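Local structure of disulphide isomerase (Xylella fastidiosa, 3FK8) at residues T32-G37 against V67-G72; Y8-D13 against G37-T42; Q54-L59 against G123-F128. The protein probably catalyses the rearrangement of disulphide bonds, as a small single-chain protein of the thioredoxin family. All blocks are in the same frame, centred on the assembly; numbering follows the deposited sequence. Where two conformers were deposited one is given.

In the fold
From the N terminus, the loop 8-13 comes first, ahead of helix 14-28. Contact 2 closes when the chain has run through that helix and strand 32-37 and the loop 37-42 meets 8-13. Contact 1 opens on the same strand. It closes after helices 42-51 and 54-63, when the chain returns as strand 65-70. Contacts 1 and 2 therefore cross, and they share Gly37. Contact 3 opens on helix 54-63 and closes at the last helix, 121-132. It crosses contact 1 but follows contact 2 in series. Leu33 of contact 1 touches Phe128 of contact 3, which ties the sheet to the helices. Contacts 2 and 3 do not touch.

Contact 1 (T32-G37 against V67-G72); sequences TLLVFG and VKIDVG
Two neighbouring parallel strands of the central sheet pair here, with Leu34 beside Val67, Val35 beside Lys68, Phe36 beside Ile69 and Gly37 beside Asp70. Their axes come within 4.7 Å. Val35 and Ile69 supply the middle of the ladder. Val35 N gives its hydrogen to Val67 O, and Val35 O takes one from Ile69 N at 2.8 Å. Val67 N to Leu33 O extends the ladder at one end. Gly37 N to Ile69 O and Val71 N to Gly37 O extend it at the other, past the last residue of the second strand. The Phe36 ring lies alongside Ile69, both pointing the same way. Ile69 CD1 sits over one ring face, toward the rim, and makes a CH-pi contact 3.9 Å from the ring centroid of Phe36. A chi2 of 148° in Ile69, well short of fully anti, carries CD1 there. Val71 CG1 meets the ring edge instead, in the plane, 3.9 Å from Phe36 CD1. On the same side of the sheet Leu34 CD2 rests 4.0 Å from Val67 CB. The two strands are joined by a beta-alpha-beta crossover of the thioredoxin fold, through helices 42-51 and 54-63. From helix 14-28, Ala21 touches Val67 and Val18 touches Ile69 on that side. On the opposite side Val35 CB packs on the aliphatic start of Lys68, at CG. The lysine chain bends at chi3 and leads away to Asp48, with which NZ forms a salt bridge. Asp70 has two tasks. Asp70 OD1 is met from above the carboxylate plane by Gly72 N at 2.9 Å, an Asx turn, while OD2 forms a salt bridge with Arg76. Leu34 and Phe36 also bond through their backbones to strand 94-98, with Val96 and Ala94.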
loop_
_atom_site.group_PDB
_atom_site.type_symbol
_atom_site.label_atom_id
_atom_site.label_comp_id
_atom_site.label_asym_id
_atom_site.label_seq_id
_atom_site.Cartn_x
_atom_site.Cartn_y
_atom_site.Cartn_z
ATOM N N THR A 32 -7.355 1.678 -6.573
ATOM C CA THR A 32 -5.925 1.864 -6.375
ATOM C C THR A 32 -5.565 1.556 -4.926
ATOM O O THR A 32 -6.271 1.955 -4.000
ATOM C CB THR A 32 -5.538 3.293 -6.706
ATOM O OG1 THR A 32 -5.852 3.541 -8.073
ATOM C CG2 THR A 32 -4.036 3.567 -6.454
ATOM N N LEU A 33 -4.485 0.812 -4.744
ATOM C CA LEU A 33 -3.953 0.489 -3.445
ATOM C C LEU A 33 -2.726 1.353 -3.172
ATOM O O LEU A 33 -1.747 1.302 -3.906
ATOM C CB LEU A 33 -3.548 -0.960 -3.505
ATOM C CG LEU A 33 -2.955 -1.593 -2.302
ATOM C CD1 LEU A 33 -4.004 -1.606 -1.182
ATOM C CD2 LEU A 33 -2.466 -3.017 -2.589
ATOM N N LEU A 34 -2.839 2.187 -2.158
ATOM C CA LEU A 34 -1.707 2.983 -1.687
ATOM C C LEU A 34 -1.086 2.277 -0.467
ATOM O O LEU A 34 -1.798 2.007 0.509
ATOM C CB LEU A 34 -2.186 4.344 -1.255
ATOM C CG LEU A 34 -2.957 5.200 -2.242
ATOM C CD1 LEU A 34 -3.272 6.587 -1.708
ATOM C CD2 LEU A 34 -2.212 5.288 -3.563
ATOM N N VAL A 35 0.198 1.970 -0.563
ATOM C CA VAL A 35 0.895 1.252 0.506
ATOM C C VAL A 35 1.915 2.179 1.102
ATOM O O VAL A 35 2.885 2.574 0.432
ATOM C CB VAL A 35 1.590 -0.045 0.014
ATOM C CG1 VAL A 35 2.144 -0.796 1.193
ATOM C CG2 VAL A 35 0.603 -0.892 -0.819
ATOM N N PHE A 36 1.670 2.598 2.347
ATOM C CA PHE A 36 2.576 3.527 3.059
ATOM C C PHE A 36 3.542 2.741 3.935
ATOM O O PHE A 36 3.125 1.915 4.747
ATOM C CB PHE A 36 1.756 4.446 3.947
ATOM C CG PHE A 36 0.891 5.422 3.205
ATOM C CD1 PHE A 36 1.321 6.756 3.034
ATOM C CD2 PHE A 36 -0.347 5.050 2.675
ATOM C CE1 PHE A 36 0.504 7.667 2.346
ATOM C CE2 PHE A 36 -1.149 5.992 1.997
ATOM C CZ PHE A 36 -0.736 7.254 1.847
ATOM N N GLY A 37 4.839 3.024 3.827
ATOM C CA GLY A 37 5.808 2.274 4.602
ATOM C C GLY A 37 7.182 2.873 4.412
ATOM O O GLY A 37 7.332 4.003 3.908
ATOM N N VAL A 67 0.550 1.754 -5.679
ATOM C CA VAL A 67 1.615 2.753 -5.462
ATOM C C VAL A 67 2.170 2.558 -4.076
ATOM O O VAL A 67 1.394 2.507 -3.122
ATOM C CB VAL A 67 1.115 4.218 -5.539
ATOM C CG1 VAL A 67 2.242 5.228 -5.227
ATOM C CG2 VAL A 67 0.520 4.509 -6.892
ATOM N N LYS A 68 3.501 2.485 -3.966
ATOM C CA LYS A 68 4.192 2.470 -2.667
ATOM C C LYS A 68 4.663 3.849 -2.311
ATOM O O LYS A 68 5.299 4.478 -3.169
ATOM C CB LYS A 68 5.356 1.491 -2.659
ATOM C CG LYS A 68 4.914 0.038 -2.421
ATOM C CD LYS A 68 6.122 -0.903 -2.320
ATOM C CE LYS A 68 6.535 -1.375 -3.697
ATOM N NZ LYS A 68 7.647 -2.404 -3.681
ATOM N N ILE A 69 4.311 4.344 -1.129
ATOM C CA ILE A 69 4.650 5.690 -0.688
ATOM C C ILE A 69 5.615 5.593 0.505
ATOM O O ILE A 69 5.251 5.074 1.581
ATOM C CB ILE A 69 3.384 6.500 -0.271
ATOM C CG1 ILE A 69 2.488 6.600 -1.505
ATOM C CG2 ILE A 69 3.760 7.836 0.230
ATOM C CD1 ILE A 69 1.074 6.638 -1.242
ATOM N N ASP A 70 6.843 6.059 0.302
ATOM C CA ASP A 70 7.838 6.136 1.364
ATOM C C ASP A 70 7.473 7.209 2.382
ATOM O O ASP A 70 7.275 8.352 2.022
ATOM C CB ASP A 70 9.183 6.500 0.723
ATOM C CG ASP A 70 10.287 6.614 1.760
ATOM O OD1 ASP A 70 10.273 5.875 2.740
ATOM O OD2 ASP A 70 11.193 7.439 1.534
ATOM N N VAL A 71 7.427 6.831 3.661
ATOM C CA VAL A 71 7.215 7.816 4.712
ATOM C C VAL A 71 8.475 8.057 5.505
ATOM O O VAL A 71 8.448 8.844 6.455
ATOM C CB VAL A 71 6.015 7.523 5.629
ATOM C CG1 VAL A 71 4.704 7.525 4.801
ATOM C CG2 VAL A 71 6.180 6.245 6.424
ATOM N N GLY A 72 9.598 7.476 5.098
ATOM C CA GLY A 72 10.869 7.735 5.792
ATOM C C GLY A 72 10.776 7.352 7.258
ATOM O O GLY A 72 10.058 6.423 7.638
#

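Contact 2 (Y8-D13 against G37-T42); sequences YDEHAD and GANWCT. With FMT (formic acid), chain B.
The Tyr8 ring lies flat on the backbone of Gly37 and Ala38, and this is the tight part. Gly37 C stands 3.5 Å above the Tyr8 ring plane, over its centre, and Ala38 N lies over the rim of the same face. With no side chain on Gly37, Tyr8 OH can come within 3.4 Å of its CA. Asn39 clasps the backbone of Tyr8 with both ends of its amide. Asn39 CG lies anti to the carbonyl carbon (chi1 -68°), which brings the amide to that backbone. Asn39 OD1 receives Tyr8 N on a lone pair, in the carbonyl plane, at 2.9 Å. Asn39 ND2 gives one hydrogen to Tyr8 O at 3.0 Å. It gives the other to Glu10 OE2, which is met on its anti side. The looser side begins at Glu10, which is partly exposed, unlike the buried Tyr8 and Asn39. A water there donates to Glu10 OE2 and accepts from Asn39 N. At the far end Thr42 N donates to O1 of a bound formic acid at 3.1 Å, a molecule probably from the crystallisation liquor. Cys41 is the N-cap of helix 42-51, and with Cys44 it fits the CxxC at a helix start characteristic of thioredoxin-type active sites.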
loop_
_atom_site.group_PDB
_atom_site.type_symbol
_atom_site.label_atom_id
_atom_site.label_comp_id
_atom_site.label_asym_id
_atom_site.label_seq_id
_atom_site.Cartn_x
_atom_site.Cartn_y
_atom_site.Cartn_z
ATOM N N TYR A 8 10.730 0.518 -1.119
ATOM C CA TYR A 8 10.302 1.898 -1.253
ATOM C C TYR A 8 11.345 2.729 -1.982
ATOM O O TYR A 8 12.550 2.601 -1.737
ATOM C CB TYR A 8 9.991 2.476 0.131
ATOM C CG TYR A 8 8.769 1.807 0.741
ATOM C CD1 TYR A 8 7.507 2.321 0.534
ATOM C CD2 TYR A 8 8.896 0.628 1.452
ATOM C CE1 TYR A 8 6.402 1.694 1.051
ATOM C CE2 TYR A 8 7.781 -0.026 1.954
ATOM C CZ TYR A 8 6.546 0.520 1.758
ATOM O OH TYR A 8 5.433 -0.109 2.249
ATOM N N ASP A 9 10.854 3.621 -2.830
ATOM C CA ASP A 9 11.731 4.489 -3.585
ATOM C C ASP A 9 11.765 5.823 -2.889
ATOM O O ASP A 9 10.812 6.616 -2.962
ATOM C CB ASP A 9 11.227 4.651 -5.020
ATOM C CG ASP A 9 12.134 5.531 -5.891
ATOM O OD1 ASP A 9 13.170 6.048 -5.390
ATOM O OD2 ASP A 9 11.771 5.688 -7.083
ATOM N N GLU A 10 12.866 6.073 -2.191
ATOM C CA GLU A 10 13.007 7.259 -1.383
ATOM C C GLU A 10 13.110 8.557 -2.199
ATOM O O GLU A 10 12.960 9.645 -1.649
ATOM C CB GLU A 10 14.196 7.088 -0.438
ATOM C CG GLU A 10 14.001 5.829 0.446
ATOM C CD GLU A 10 15.062 5.564 1.512
ATOM O OE1 GLU A 10 15.901 6.446 1.802
ATOM O OE2 GLU A 10 15.036 4.449 2.074
ATOM N N HIS A 11 13.309 8.416 -3.510
ATOM C CA HIS A 11 13.464 9.532 -4.432
ATOM C C HIS A 11 12.227 9.822 -5.245
ATOM O O HIS A 11 12.206 10.840 -5.968
ATOM C CB HIS A 11 14.662 9.272 -5.378
ATOM C CG HIS A 11 15.931 9.031 -4.644
ATOM N ND1 HIS A 11 16.443 9.952 -3.764
ATOM C CD2 HIS A 11 16.670 7.906 -4.502
ATOM C CE1 HIS A 11 17.516 9.444 -3.186
ATOM N NE2 HIS A 11 17.669 8.202 -3.612
ATOM N N ALA A 12 11.202 8.960 -5.131
ATOM C CA ALA A 12 10.017 9.124 -5.950
ATOM C C ALA A 12 9.252 10.407 -5.603
ATOM O O ALA A 12 9.218 10.855 -4.445
ATOM C CB ALA A 12 9.122 7.908 -5.800
ATOM N N ASP A 13 8.611 10.976 -6.622
ATOM C CA ASP A 13 7.632 12.039 -6.482
ATOM C C ASP A 13 6.313 11.317 -6.206
ATOM O O ASP A 13 5.616 10.923 -7.131
ATOM C CB ASP A 13 7.616 12.881 -7.783
ATOM C CG ASP A 13 6.508 13.907 -7.819
ATOM O OD1 ASP A 13 5.658 13.996 -6.870
ATOM O OD2 ASP A 13 6.470 14.633 -8.874
ATOM N N GLY A 37 4.839 3.024 3.827
ATOM C CA GLY A 37 5.808 2.274 4.602
ATOM C C GLY A 37 7.182 2.873 4.412
ATOM O O GLY A 37 7.332 4.003 3.908
ATOM N N ALA A 38 8.216 2.122 4.785
ATOM C CA ALA A 38 9.572 2.616 4.659
ATOM C C ALA A 38 10.497 1.418 4.650
ATOM O O ALA A 38 10.188 0.351 5.200
ATOM C CB ALA A 38 9.941 3.549 5.795
ATOM N N ASN A 39 11.711 1.607 4.131
ATOM C CA ASN A 39 12.659 0.507 4.003
ATOM C C ASN A 39 13.237 0.016 5.314
ATOM O O ASN A 39 13.639 -1.143 5.386
ATOM C CB ASN A 39 13.785 0.915 3.039
ATOM C CG ASN A 39 13.295 1.060 1.619
ATOM O OD1 ASN A 39 12.465 0.291 1.151
ATOM N ND2 ASN A 39 13.772 2.079 0.932
ATOM N N TRP A 40 13.267 0.867 6.332
ATOM C CA TRP A 40 13.793 0.459 7.641
ATOM C C TRP A 40 12.856 -0.465 8.372
ATOM O O TRP A 40 13.275 -1.090 9.340
ATOM C CB TRP A 40 14.118 1.685 8.522
ATOM C CG TRP A 40 12.941 2.513 8.827
ATOM C CD1 TRP A 40 12.552 3.679 8.162
ATOM C CD2 TRP A 40 11.950 2.296 9.860
ATOM N NE1 TRP A 40 11.392 4.159 8.729
ATOM C CE2 TRP A 40 10.981 3.335 9.748
ATOM C CE3 TRP A 40 11.774 1.325 10.856
ATOM C CZ2 TRP A 40 9.881 3.433 10.618
ATOM C CZ3 TRP A 40 10.698 1.425 11.709
ATOM C CH2 TRP A 40 9.753 2.469 11.588
ATOM N N CYS A 41 11.580 -0.513 7.974
ATOM C CA CYS A 41 10.592 -1.226 8.750
ATOM C C CYS A 41 10.458 -2.683 8.328
ATOM O O CYS A 41 10.140 -2.997 7.173
ATOM C CB CYS A 41 9.286 -0.525 8.578
ATOM S SG CYS A 41 7.913 -1.464 9.404
ATOM N N THR A 42 10.785 -3.569 9.261
ATOM C CA THR A 42 10.824 -4.981 8.934
ATOM C C THR A 42 9.426 -5.492 8.566
ATOM O O THR A 42 9.312 -6.387 7.740
ATOM C CB THR A 42 11.538 -5.814 10.044
ATOM O OG1 THR A 42 10.810 -5.738 11.289
ATOM C CG2 THR A 42 12.919 -5.259 10.229
HETATM C C FMT B . 10.937 -2.134 12.494
HETATM O O1 FMT B . 11.989 -2.541 11.968
HETATM O O2 FMT B . 9.780 -2.459 12.175
HETATM O O HOH W 1 12.415 4.263 3.359
#

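Contact 3 (Q54-L59 against G123-F128); sequences QKNTAL and GIYDFF
The Tyr125 ring takes the aliphatic end of Lys55 over one face and the amide oxygen of Asn56 at its edge. Lys55 CE stands over the centre of that face, a CH-pi contact 3.6 Å from the ring centroid of Tyr125. The ammonium lies farther out on the same side. Lys55 NZ is 4.5 Å from the centroid of the Tyr125 ring and only 5° off the normal, which makes a cation-pi pair. Lys55 CG is anti to the backbone N, and the rest of the chain is extended, crossing Tyr125 at about a right angle. Asn56 OD1 approaches in the ring plane, 3.3 Å from Tyr125 CD1. The amide and the ring are turned 25° apart. Asn56 ND2 is hydrogen-bonded to Ser50 O, a bond that would hold the amide with its oxygen toward the ring. Leu59 fills the next place along its helix. Leu59 CD2 lies 3.8 Å from Tyr125 CE1, oblique to the ring. Leu59 CD2 also touches Phe128 CB, again at 3.8 Å, and so it bridges one turn of the partner helix. The Phe128 ring itself is turned away from this contact, and Phe127 CD2 stands over the centre of one of its faces. No hydrogen bond crosses between the two segments. Their axes run nearly parallel, 10° apart, at a closest distance of 10.2 Å. This is the flank of a thioredoxin fold where helix 54-63 and the C-terminal helix 121-132 lie side by side. Ile124 continues the packing onto Leu47, Ser50 and Leu51 of helix 42-51, and Phe128 also reaches Leu51. Phe128 CE1 meets Leu33 CD2 of strand 32-37, which puts helix 121-132 on the sheet face opposite the one where Val67 and Ile69 meet helix 14-28.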
loop_
_atom_site.group_PDB
_atom_site.type_symbol
_atom_site.label_atom_id
_atom_site.label_comp_id
_atom_site.label_asym_id
_atom_site.label_seq_id
_atom_site.Cartn_x
_atom_site.Cartn_y
_atom_site.Cartn_z
ATOM N N GLN A 54 3.897 -15.545 -6.117
ATOM C CA GLN A 54 3.103 -15.742 -7.298
ATOM C C GLN A 54 1.591 -15.613 -7.043
ATOM O O GLN A 54 0.880 -14.950 -7.792
ATOM C CB GLN A 54 3.458 -17.108 -7.913
ATOM C CG GLN A 54 3.130 -17.155 -9.348
ATOM C CD GLN A 54 3.824 -18.265 -10.104
ATOM O OE1 GLN A 54 4.295 -19.248 -9.548
ATOM N NE2 GLN A 54 3.870 -18.101 -11.412
ATOM N N LYS A 55 1.110 -16.272 -5.989
ATOM C CA LYS A 55 -0.345 -16.218 -5.666
ATOM C C LYS A 55 -0.782 -14.787 -5.354
ATOM O O LYS A 55 -1.787 -14.281 -5.862
ATOM C CB LYS A 55 -0.687 -17.118 -4.480
ATOM C CG LYS A 55 -2.104 -17.098 -4.056
ATOM C CD LYS A 55 -2.401 -18.239 -3.074
ATOM C CE LYS A 55 -3.862 -18.163 -2.604
ATOM N NZ LYS A 55 -4.166 -19.397 -1.819
ATOM N N ASN A 56 0.012 -14.108 -4.550
ATOM C CA ASN A 56 -0.397 -12.802 -4.109
ATOM C C ASN A 56 -0.229 -11.753 -5.216
ATOM O O ASN A 56 -1.036 -10.836 -5.338
ATOM C CB ASN A 56 0.335 -12.397 -2.827
ATOM C CG ASN A 56 -0.040 -13.262 -1.647
ATOM O OD1 ASN A 56 -0.989 -14.053 -1.732
ATOM N ND2 ASN A 56 0.688 -13.109 -0.514
ATOM N N THR A 57 0.823 -11.869 -6.018
ATOM C CA THR A 57 1.049 -10.969 -7.183
ATOM C C THR A 57 -0.162 -11.041 -8.101
ATOM O O THR A 57 -0.608 -10.014 -8.605
ATOM C CB THR A 57 2.270 -11.403 -8.053
ATOM O OG1 THR A 57 3.450 -11.106 -7.343
ATOM C CG2 THR A 57 2.324 -10.637 -9.400
ATOM N N ALA A 58 -0.661 -12.254 -8.360
ATOM C CA ALA A 58 -1.757 -12.415 -9.281
ATOM C C ALA A 58 -2.992 -11.765 -8.725
ATOM O O ALA A 58 -3.703 -11.080 -9.461
ATOM C CB ALA A 58 -2.035 -13.924 -9.546
ATOM N N LEU A 59 -3.265 -11.959 -7.427
ATOM C CA LEU A 59 -4.438 -11.301 -6.803
ATOM C C LEU A 59 -4.358 -9.781 -6.924
ATOM O O LEU A 59 -5.337 -9.117 -7.363
ATOM C CB LEU A 59 -4.466 -11.661 -5.349
ATOM C CG LEU A 59 -5.597 -10.990 -4.569
ATOM C CD1 LEU A 59 -6.966 -11.571 -4.886
ATOM C CD2 LEU A 59 -5.369 -11.035 -3.032
ATOM N N GLY A 123 -2.516 -15.332 5.460
ATOM C CA GLY A 123 -3.136 -14.203 6.180
ATOM C C GLY A 123 -3.074 -12.937 5.332
ATOM O O GLY A 123 -4.045 -12.193 5.286
ATOM N N ILE A 124 -1.946 -12.716 4.648
ATOM C CA ILE A 124 -1.810 -11.551 3.802
ATOM C C ILE A 124 -2.745 -11.663 2.586
ATOM O O ILE A 124 -3.480 -10.717 2.243
ATOM C CB ILE A 124 -0.310 -11.316 3.447
ATOM C CG1 ILE A 124 0.376 -10.854 4.726
ATOM C CG2 ILE A 124 -0.138 -10.301 2.298
ATOM C CD1 ILE A 124 1.892 -10.889 4.649
ATOM N N TYR A 125 -2.758 -12.846 1.953
ATOM C CA TYR A 125 -3.686 -13.090 0.877
ATOM C C TYR A 125 -5.123 -12.801 1.318
ATOM O O TYR A 125 -5.850 -12.076 0.628
ATOM C CB TYR A 125 -3.548 -14.538 0.377
ATOM C CG TYR A 125 -4.546 -14.838 -0.726
ATOM C CD1 TYR A 125 -4.230 -14.578 -2.058
ATOM C CD2 TYR A 125 -5.833 -15.319 -0.430
ATOM C CE1 TYR A 125 -5.165 -14.837 -3.094
ATOM C CE2 TYR A 125 -6.759 -15.566 -1.423
ATOM C CZ TYR A 125 -6.427 -15.315 -2.759
ATOM O OH TYR A 125 -7.333 -15.573 -3.771
ATOM N N ASP A 126 -5.518 -13.328 2.478
ATOM C CA ASP A 126 -6.914 -13.207 2.906
ATOM C C ASP A 126 -7.260 -11.725 3.124
ATOM O O ASP A 126 -8.397 -11.279 2.850
ATOM C CB ASP A 126 -7.177 -13.990 4.183
ATOM C CG ASP A 126 -7.220 -15.492 3.963
ATOM O OD1 ASP A 126 -7.295 -15.932 2.798
ATOM O OD2 ASP A 126 -7.131 -16.187 4.982
ATOM N N PHE A 127 -6.317 -10.966 3.684
ATOM C CA PHE A 127 -6.559 -9.546 3.948
ATOM C C PHE A 127 -6.907 -8.829 2.632
ATOM O O PHE A 127 -7.898 -8.081 2.538
ATOM C CB PHE A 127 -5.311 -8.921 4.587
ATOM C CG PHE A 127 -5.474 -7.445 4.838
ATOM C CD1 PHE A 127 -5.980 -7.007 6.045
ATOM C CD2 PHE A 127 -5.156 -6.518 3.849
ATOM C CE1 PHE A 127 -6.183 -5.635 6.270
ATOM C CE2 PHE A 127 -5.349 -5.127 4.067
ATOM C CZ PHE A 127 -5.843 -4.717 5.256
ATOM N N PHE A 128 -6.098 -9.009 1.602
ATOM C CA PHE A 128 -6.338 -8.321 0.343
ATOM C C PHE A 128 -7.505 -8.905 -0.449
ATOM O O PHE A 128 -8.282 -8.188 -1.067
ATOM C CB PHE A 128 -5.026 -8.246 -0.478
ATOM C CG PHE A 128 -4.020 -7.311 0.134
ATOM C CD1 PHE A 128 -4.167 -5.913 -0.070
ATOM C CD2 PHE A 128 -3.038 -7.745 0.999
ATOM C CE1 PHE A 128 -3.294 -5.018 0.525
ATOM C CE2 PHE A 128 -2.196 -6.851 1.622
ATOM C CZ PHE A 128 -2.323 -5.484 1.393
#